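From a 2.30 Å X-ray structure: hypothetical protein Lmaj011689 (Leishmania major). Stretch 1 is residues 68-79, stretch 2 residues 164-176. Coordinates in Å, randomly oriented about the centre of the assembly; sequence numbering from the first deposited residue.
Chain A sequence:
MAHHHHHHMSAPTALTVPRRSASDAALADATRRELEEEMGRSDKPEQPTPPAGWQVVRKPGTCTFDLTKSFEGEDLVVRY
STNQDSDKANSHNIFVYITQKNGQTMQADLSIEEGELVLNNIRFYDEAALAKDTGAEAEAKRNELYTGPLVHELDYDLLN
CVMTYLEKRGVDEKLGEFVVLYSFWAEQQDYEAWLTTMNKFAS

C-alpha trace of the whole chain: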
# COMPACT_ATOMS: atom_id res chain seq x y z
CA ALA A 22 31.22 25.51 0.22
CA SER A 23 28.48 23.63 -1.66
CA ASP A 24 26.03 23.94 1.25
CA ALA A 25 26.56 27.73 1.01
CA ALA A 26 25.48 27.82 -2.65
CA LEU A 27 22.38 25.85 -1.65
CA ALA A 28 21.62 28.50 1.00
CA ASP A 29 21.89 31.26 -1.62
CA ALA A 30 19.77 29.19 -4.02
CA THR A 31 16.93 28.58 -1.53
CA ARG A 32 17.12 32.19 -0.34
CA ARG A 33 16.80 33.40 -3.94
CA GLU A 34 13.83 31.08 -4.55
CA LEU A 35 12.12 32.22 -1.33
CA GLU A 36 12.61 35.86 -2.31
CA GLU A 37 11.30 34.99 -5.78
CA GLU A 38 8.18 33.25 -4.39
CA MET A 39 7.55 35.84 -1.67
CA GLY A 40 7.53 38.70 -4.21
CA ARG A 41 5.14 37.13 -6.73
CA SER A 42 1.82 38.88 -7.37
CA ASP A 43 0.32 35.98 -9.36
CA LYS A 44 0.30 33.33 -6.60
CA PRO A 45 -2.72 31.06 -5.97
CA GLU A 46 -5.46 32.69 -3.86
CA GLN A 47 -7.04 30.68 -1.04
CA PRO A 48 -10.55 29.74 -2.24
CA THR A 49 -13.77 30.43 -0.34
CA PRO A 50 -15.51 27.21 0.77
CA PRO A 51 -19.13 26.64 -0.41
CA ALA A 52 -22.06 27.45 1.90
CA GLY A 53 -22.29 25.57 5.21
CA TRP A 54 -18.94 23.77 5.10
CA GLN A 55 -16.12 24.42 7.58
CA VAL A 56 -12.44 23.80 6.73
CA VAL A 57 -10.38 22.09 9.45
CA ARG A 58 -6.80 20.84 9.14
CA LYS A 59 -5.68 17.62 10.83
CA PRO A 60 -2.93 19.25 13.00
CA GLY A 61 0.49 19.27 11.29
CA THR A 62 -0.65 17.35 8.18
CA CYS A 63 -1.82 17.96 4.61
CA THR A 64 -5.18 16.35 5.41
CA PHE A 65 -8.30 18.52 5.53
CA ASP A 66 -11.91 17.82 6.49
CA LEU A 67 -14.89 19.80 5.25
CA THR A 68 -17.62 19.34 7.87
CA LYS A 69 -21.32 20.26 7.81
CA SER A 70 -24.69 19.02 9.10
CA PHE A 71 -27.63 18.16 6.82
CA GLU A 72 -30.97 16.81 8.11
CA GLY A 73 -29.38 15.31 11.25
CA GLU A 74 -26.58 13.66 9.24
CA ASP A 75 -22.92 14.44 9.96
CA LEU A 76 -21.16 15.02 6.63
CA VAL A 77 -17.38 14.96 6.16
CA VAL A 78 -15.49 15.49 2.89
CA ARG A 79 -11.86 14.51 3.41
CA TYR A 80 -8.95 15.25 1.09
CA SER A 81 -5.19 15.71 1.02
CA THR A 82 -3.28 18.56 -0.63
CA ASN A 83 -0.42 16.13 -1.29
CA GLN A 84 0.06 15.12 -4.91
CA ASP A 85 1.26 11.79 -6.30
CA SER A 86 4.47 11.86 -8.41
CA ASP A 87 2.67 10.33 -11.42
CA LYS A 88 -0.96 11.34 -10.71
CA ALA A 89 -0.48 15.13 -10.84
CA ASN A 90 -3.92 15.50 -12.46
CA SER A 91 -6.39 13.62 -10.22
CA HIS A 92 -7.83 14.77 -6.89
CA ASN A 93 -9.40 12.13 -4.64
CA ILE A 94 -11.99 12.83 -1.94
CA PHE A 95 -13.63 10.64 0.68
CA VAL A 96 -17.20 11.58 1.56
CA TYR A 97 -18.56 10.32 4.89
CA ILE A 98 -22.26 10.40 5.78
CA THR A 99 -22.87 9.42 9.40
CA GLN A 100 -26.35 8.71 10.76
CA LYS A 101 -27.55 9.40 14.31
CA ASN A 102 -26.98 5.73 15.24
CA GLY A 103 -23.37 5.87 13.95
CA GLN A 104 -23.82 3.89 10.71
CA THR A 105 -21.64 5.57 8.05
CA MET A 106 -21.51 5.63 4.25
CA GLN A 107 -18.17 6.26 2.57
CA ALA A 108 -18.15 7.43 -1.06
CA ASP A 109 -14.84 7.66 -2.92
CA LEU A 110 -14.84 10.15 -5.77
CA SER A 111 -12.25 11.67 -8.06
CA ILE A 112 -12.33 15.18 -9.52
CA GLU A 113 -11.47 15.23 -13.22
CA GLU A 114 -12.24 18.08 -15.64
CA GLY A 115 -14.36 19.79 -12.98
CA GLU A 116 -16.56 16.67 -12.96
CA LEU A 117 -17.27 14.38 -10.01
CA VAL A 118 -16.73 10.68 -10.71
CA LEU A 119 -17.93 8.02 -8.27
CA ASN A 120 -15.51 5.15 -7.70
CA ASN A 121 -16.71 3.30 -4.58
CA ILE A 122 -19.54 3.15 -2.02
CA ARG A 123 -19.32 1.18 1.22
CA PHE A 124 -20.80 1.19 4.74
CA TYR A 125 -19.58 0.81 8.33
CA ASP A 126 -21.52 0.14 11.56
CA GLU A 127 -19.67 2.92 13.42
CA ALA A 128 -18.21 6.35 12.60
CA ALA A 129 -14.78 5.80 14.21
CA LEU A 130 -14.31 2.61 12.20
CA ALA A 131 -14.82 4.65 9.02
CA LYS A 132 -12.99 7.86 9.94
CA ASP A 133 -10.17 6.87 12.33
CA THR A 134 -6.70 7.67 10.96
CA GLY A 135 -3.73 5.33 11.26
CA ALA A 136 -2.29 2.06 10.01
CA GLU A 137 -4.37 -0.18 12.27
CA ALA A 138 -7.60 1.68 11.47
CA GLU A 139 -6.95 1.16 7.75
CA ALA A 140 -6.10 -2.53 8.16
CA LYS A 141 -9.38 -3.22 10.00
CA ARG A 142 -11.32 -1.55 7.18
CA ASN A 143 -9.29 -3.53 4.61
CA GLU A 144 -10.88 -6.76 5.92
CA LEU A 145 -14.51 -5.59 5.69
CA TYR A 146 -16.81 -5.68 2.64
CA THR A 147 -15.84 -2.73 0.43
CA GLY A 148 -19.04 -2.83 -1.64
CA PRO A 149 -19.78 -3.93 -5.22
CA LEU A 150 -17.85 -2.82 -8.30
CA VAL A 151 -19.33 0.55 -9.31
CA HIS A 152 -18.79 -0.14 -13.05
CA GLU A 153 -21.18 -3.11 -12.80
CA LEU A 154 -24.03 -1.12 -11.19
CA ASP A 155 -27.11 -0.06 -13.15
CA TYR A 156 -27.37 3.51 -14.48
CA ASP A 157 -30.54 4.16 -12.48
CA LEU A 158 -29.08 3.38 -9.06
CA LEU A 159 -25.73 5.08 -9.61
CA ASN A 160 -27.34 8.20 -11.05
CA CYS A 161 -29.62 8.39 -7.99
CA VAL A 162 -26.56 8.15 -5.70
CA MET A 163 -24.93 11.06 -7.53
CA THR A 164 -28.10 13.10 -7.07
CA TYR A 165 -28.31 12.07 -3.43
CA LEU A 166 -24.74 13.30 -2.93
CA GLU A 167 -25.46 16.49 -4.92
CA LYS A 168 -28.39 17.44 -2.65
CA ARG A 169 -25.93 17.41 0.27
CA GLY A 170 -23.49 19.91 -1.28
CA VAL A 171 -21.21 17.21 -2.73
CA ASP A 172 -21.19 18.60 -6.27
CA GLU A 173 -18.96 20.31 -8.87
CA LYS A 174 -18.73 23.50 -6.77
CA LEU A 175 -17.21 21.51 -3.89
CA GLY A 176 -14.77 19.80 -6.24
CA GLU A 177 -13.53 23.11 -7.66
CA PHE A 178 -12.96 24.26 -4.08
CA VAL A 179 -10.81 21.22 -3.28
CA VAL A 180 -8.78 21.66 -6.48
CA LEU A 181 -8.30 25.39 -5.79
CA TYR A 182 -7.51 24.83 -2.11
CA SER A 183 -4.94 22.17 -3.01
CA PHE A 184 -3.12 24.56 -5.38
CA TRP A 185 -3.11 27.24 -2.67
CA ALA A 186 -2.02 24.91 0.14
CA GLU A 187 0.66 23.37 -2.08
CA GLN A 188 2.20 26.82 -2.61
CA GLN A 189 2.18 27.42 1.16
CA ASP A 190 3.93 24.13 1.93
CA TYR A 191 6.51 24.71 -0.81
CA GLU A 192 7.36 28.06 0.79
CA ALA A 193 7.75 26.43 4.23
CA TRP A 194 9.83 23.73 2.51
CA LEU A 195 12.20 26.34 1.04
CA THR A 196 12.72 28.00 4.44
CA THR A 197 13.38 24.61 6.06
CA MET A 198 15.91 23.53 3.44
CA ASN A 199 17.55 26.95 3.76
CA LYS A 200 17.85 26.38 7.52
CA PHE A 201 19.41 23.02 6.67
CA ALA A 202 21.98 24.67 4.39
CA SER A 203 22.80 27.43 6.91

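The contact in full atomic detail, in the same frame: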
# COMPACT_ATOMS: atom_id res chain seq x y z
N THR A 68 -16.53 19.85 7.04
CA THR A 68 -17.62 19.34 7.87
C THR A 68 -18.87 20.21 7.76
O THR A 68 -18.78 21.43 7.62
CB THR A 68 -17.19 19.25 9.34
OG1 THR A 68 -16.84 20.55 9.83
CG2 THR A 68 -15.93 18.42 9.49
N LYS A 69 -20.03 19.57 7.86
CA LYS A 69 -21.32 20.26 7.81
C LYS A 69 -22.45 19.30 8.18
O LYS A 69 -22.35 18.10 7.91
CB LYS A 69 -21.56 20.85 6.41
CG LYS A 69 -22.96 20.66 5.83
CD LYS A 69 -23.02 21.07 4.37
CE LYS A 69 -24.33 20.64 3.71
NZ LYS A 69 -24.33 20.87 2.24
N SER A 70 -23.51 19.82 8.78
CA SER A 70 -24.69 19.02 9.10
C SER A 70 -25.77 19.20 8.03
O SER A 70 -25.87 20.27 7.42
CB SER A 70 -25.24 19.39 10.47
OG SER A 70 -24.37 18.93 11.50
N PHE A 71 -26.56 18.16 7.82
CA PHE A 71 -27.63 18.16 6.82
C PHE A 71 -28.71 17.15 7.21
O PHE A 71 -28.52 15.95 7.04
CB PHE A 71 -27.06 17.82 5.44
CG PHE A 71 -28.11 17.75 4.36
CD1 PHE A 71 -28.50 18.90 3.68
CD2 PHE A 71 -28.69 16.54 4.02
CE1 PHE A 71 -29.47 18.83 2.68
CE2 PHE A 71 -29.65 16.47 3.02
CZ PHE A 71 -30.04 17.61 2.35
N GLU A 72 -29.83 17.65 7.72
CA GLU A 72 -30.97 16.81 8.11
C GLU A 72 -30.59 15.77 9.18
O GLU A 72 -30.97 14.60 9.08
CB GLU A 72 -31.58 16.10 6.88
CG GLU A 72 -31.70 16.95 5.62
CD GLU A 72 -32.65 18.13 5.76
OE1 GLU A 72 -33.38 18.22 6.77
OE2 GLU A 72 -32.68 18.97 4.83
N GLY A 73 -29.82 16.20 10.18
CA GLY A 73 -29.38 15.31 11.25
C GLY A 73 -28.15 14.47 10.94
O GLY A 73 -27.58 13.86 11.84
N GLU A 74 -27.75 14.43 9.67
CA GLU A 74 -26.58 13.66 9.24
C GLU A 74 -25.30 14.48 9.45
O GLU A 74 -25.29 15.68 9.23
CB GLU A 74 -26.70 13.31 7.75
CG GLU A 74 -27.91 12.47 7.39
CD GLU A 74 -28.16 12.41 5.89
OE1 GLU A 74 -27.38 13.01 5.13
OE2 GLU A 74 -29.13 11.75 5.48
N ASP A 75 -24.23 13.81 9.87
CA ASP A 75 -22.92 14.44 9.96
C ASP A 75 -22.13 14.14 8.69
O ASP A 75 -21.74 13.00 8.46
CB ASP A 75 -22.16 13.92 11.19
CG ASP A 75 -22.83 14.32 12.49
OD1 ASP A 75 -23.65 15.26 12.57
OD2 ASP A 75 -22.54 13.67 13.52
N LEU A 76 -21.90 15.17 7.88
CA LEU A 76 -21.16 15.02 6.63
C LEU A 76 -19.70 15.41 6.80
O LEU A 76 -19.38 16.38 7.49
CB LEU A 76 -21.79 15.86 5.51
CG LEU A 76 -23.29 15.70 5.28
CD1 LEU A 76 -23.76 16.67 4.21
CD2 LEU A 76 -23.64 14.28 4.88
N VAL A 77 -18.81 14.64 6.18
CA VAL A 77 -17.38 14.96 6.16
C VAL A 77 -16.83 14.67 4.77
O VAL A 77 -16.99 13.58 4.26
CB VAL A 77 -16.59 14.14 7.20
CG1 VAL A 77 -15.10 14.44 7.12
CG2 VAL A 77 -17.11 14.41 8.61
N VAL A 78 -16.19 15.67 4.16
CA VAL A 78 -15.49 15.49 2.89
C VAL A 78 -14.00 15.65 3.17
O VAL A 78 -13.54 16.74 3.50
CB VAL A 78 -15.94 16.51 1.84
CG1 VAL A 78 -15.18 16.30 0.53
CG2 VAL A 78 -17.45 16.41 1.61
N ARG A 79 -13.27 14.55 3.04
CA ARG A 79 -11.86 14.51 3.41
C ARG A 79 -10.98 14.46 2.17
O ARG A 79 -11.26 13.73 1.23
CB ARG A 79 -11.60 13.29 4.29
CG ARG A 79 -10.14 13.07 4.64
CD ARG A 79 -9.94 12.03 5.71
NE ARG A 79 -10.53 12.43 6.99
CZ ARG A 79 -10.76 11.61 8.01
NH1 ARG A 79 -10.47 10.32 7.91
NH2 ARG A 79 -11.29 12.07 9.14
N THR A 164 -27.12 12.08 -7.40
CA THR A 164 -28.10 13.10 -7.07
C THR A 164 -28.20 13.25 -5.57
O THR A 164 -28.23 14.35 -5.04
CB THR A 164 -29.47 12.72 -7.64
OG1 THR A 164 -29.43 12.75 -9.08
CG2 THR A 164 -30.54 13.75 -7.27
N TYR A 165 -28.26 12.12 -4.88
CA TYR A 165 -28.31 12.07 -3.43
C TYR A 165 -27.12 12.82 -2.82
O TYR A 165 -27.27 13.57 -1.87
CB TYR A 165 -28.35 10.60 -2.99
CG TYR A 165 -28.05 10.33 -1.54
CD1 TYR A 165 -26.73 10.13 -1.10
CD2 TYR A 165 -29.07 10.23 -0.60
CE1 TYR A 165 -26.45 9.86 0.22
CE2 TYR A 165 -28.80 9.95 0.72
CZ TYR A 165 -27.49 9.77 1.13
OH TYR A 165 -27.21 9.50 2.45
N LEU A 166 -25.94 12.62 -3.40
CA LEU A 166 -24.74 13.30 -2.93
C LEU A 166 -24.82 14.79 -3.25
O LEU A 166 -24.46 15.63 -2.43
CB LEU A 166 -23.48 12.69 -3.57
CG LEU A 166 -23.01 11.35 -3.00
CD1 LEU A 166 -21.94 10.75 -3.89
CD2 LEU A 166 -22.48 11.52 -1.59
N GLU A 167 -25.32 15.11 -4.45
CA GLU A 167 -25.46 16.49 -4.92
C GLU A 167 -26.35 17.34 -4.02
O GLU A 167 -26.04 18.50 -3.75
CB GLU A 167 -26.02 16.50 -6.35
CG GLU A 167 -26.13 17.88 -6.97
CD GLU A 167 -26.60 17.83 -8.41
OE1 GLU A 167 -25.90 17.20 -9.24
OE2 GLU A 167 -27.67 18.40 -8.71
N LYS A 168 -27.47 16.76 -3.56
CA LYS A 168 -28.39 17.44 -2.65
C LYS A 168 -27.68 17.91 -1.38
O LYS A 168 -28.02 18.94 -0.81
CB LYS A 168 -29.56 16.52 -2.26
CG LYS A 168 -30.57 16.24 -3.38
CD LYS A 168 -31.74 15.40 -2.87
CE LYS A 168 -32.67 14.97 -4.01
NZ LYS A 168 -33.78 14.09 -3.54
N ARG A 169 -26.69 17.13 -0.94
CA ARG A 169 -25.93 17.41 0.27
C ARG A 169 -24.70 18.31 0.10
O ARG A 169 -23.86 18.39 0.99
CB ARG A 169 -25.49 16.08 0.89
CG ARG A 169 -26.63 15.33 1.51
CD ARG A 169 -26.35 13.86 1.75
NE ARG A 169 -27.51 13.21 2.36
CZ ARG A 169 -28.67 12.98 1.74
NH1 ARG A 169 -28.85 13.33 0.47
NH2 ARG A 169 -29.65 12.39 2.40
N GLY A 170 -24.60 19.00 -1.04
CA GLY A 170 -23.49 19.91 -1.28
C GLY A 170 -22.25 19.26 -1.88
O GLY A 170 -21.26 19.94 -2.12
N VAL A 171 -22.31 17.94 -2.10
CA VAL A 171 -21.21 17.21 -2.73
C VAL A 171 -21.44 17.25 -4.24
O VAL A 171 -22.05 16.35 -4.82
CB VAL A 171 -21.14 15.76 -2.23
CG1 VAL A 171 -19.94 15.03 -2.83
CG2 VAL A 171 -21.06 15.73 -0.71
N ASP A 172 -20.94 18.31 -4.86
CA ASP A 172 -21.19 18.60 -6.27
C ASP A 172 -19.93 19.13 -6.96
O ASP A 172 -18.82 18.96 -6.44
CB ASP A 172 -22.36 19.59 -6.39
CG ASP A 172 -22.19 20.82 -5.52
OD1 ASP A 172 -21.03 21.25 -5.29
OD2 ASP A 172 -23.15 21.44 -5.01
N GLU A 173 -20.09 19.76 -8.12
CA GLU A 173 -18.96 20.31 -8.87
C GLU A 173 -18.38 21.57 -8.23
O GLU A 173 -17.20 21.87 -8.42
CB GLU A 173 -19.37 20.61 -10.31
CG GLU A 173 -19.74 19.36 -11.10
CD GLU A 173 -19.87 19.62 -12.59
OE1 GLU A 173 -19.66 20.77 -13.04
OE2 GLU A 173 -20.20 18.66 -13.32
N LYS A 174 -19.20 22.31 -7.49
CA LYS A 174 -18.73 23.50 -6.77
C LYS A 174 -17.80 23.13 -5.61
O LYS A 174 -16.87 23.88 -5.30
CB LYS A 174 -19.91 24.32 -6.23
CG LYS A 174 -20.88 24.80 -7.31
CD LYS A 174 -20.19 25.68 -8.35
CE LYS A 174 -21.13 26.02 -9.50
NZ LYS A 174 -21.71 24.80 -10.15
N LEU A 175 -18.04 21.98 -4.99
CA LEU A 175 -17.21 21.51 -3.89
C LEU A 175 -15.88 21.02 -4.46
O LEU A 175 -14.82 21.28 -3.89
CB LEU A 175 -17.90 20.39 -3.11
CG LEU A 175 -17.50 20.21 -1.64
CD1 LEU A 175 -18.29 19.08 -1.01
CD2 LEU A 175 -16.02 19.94 -1.48
N GLY A 176 -15.95 20.33 -5.58
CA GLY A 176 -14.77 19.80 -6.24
C GLY A 176 -13.80 20.90 -6.63
O GLY A 176 -12.60 20.80 -6.37
O HOH W 1 -26.78 20.70 0.63
O HOH W 2 -28.74 9.26 4.43

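The contact packs one face of a beta hairpin against the end of a helix and the loop that leads into the next helix. The strands 68-71 and 74-79 are joined by a type I' turn from Phe 71 to Glu 74. Backbone hydrogen bonds pair Lys 69 with Leu 76 and Phe 71 with Glu 74, in both directions. These four residues and Val 78 point their CA-to-CB bonds toward the second stretch. Thr 68, Ser 70, Asp 75, Val 77 and Arg 79 stay out of reach of it.

The charged interactions centre on Arg 169, which has the largest area covered in the contact. Its guanidinium forms a salt bridge with the carboxylate of Glu 74. Arg 169 NE donates to Glu 74 OE1 at 2.8 Å, and Arg 169 NH2 donates to Glu 74 OE2 at 3.2 Å. The N-H...O angles are 160° and 174°, so both bonds are close to straight. Glu 74 OE1 lies at the guanidinium edge, near its plane, where the N-H groups point. The third nitrogen is used within the second stretch: Arg 169 NH1 donates to Tyr 165 O at 2.8 Å. This bond ties the side chain back to the helix and helps hold the guanidinium in place. Arg 169 NH2 is also hydrogen-bonded elsewhere in the structure.

A further hydrogen bond uses the backbone of the same residue. Lys 69 NZ donates to Arg 169 O at 2.8 Å. Beyond CB the lysine chain is extended, with chi2 to chi4 all t, and this carries the ammonium group to the loop. Gly 170 lies beside it, with its CA 3.7 Å from Lys 69 NZ. An ideal CB on Gly 170 would be 2.5 Å from Lys 69 NZ, a clash. The backbone angles of Gly 170, 86/0, call for glycine in any case.

Two waters bridge the stretches. Water 1 accepts from Lys 69 NZ at 2.9 Å and donates to Lys 168 O at 2.6 Å. Water 2 donates to Glu 74 OE2 at 2.7 Å and accepts from Tyr 165 OH at 2.5 Å. It links two side chains whose closest atoms, Glu 74 OE2 and Tyr 165 OH, are 4.2 Å apart.

The aromatic contact is a CH-pi interaction. Arg 169 CG lies over one face of the Phe 71 ring, 3.9 Å from the ring centroid and 29° off the normal. Phe 71 CE2 in turn lies over one face of the guanidinium. Arg 169 thus meets the ring along its length while the guanidinium edge remains free for Glu 74.

The apolar contacts continue along the second strand. Leu 76 CD1 is 3.8 Å from Arg 169 CB, so the leucine packs on the base of the arginine side chain. Val 78 CG2 lies 3.8 Å from Leu 175 CD1 and 4.3 Å from Val 171 CG2. Leu 175 belongs to the following helix, where its N donates to Asp 172 OD1 at 3.1 Å, a capping bond.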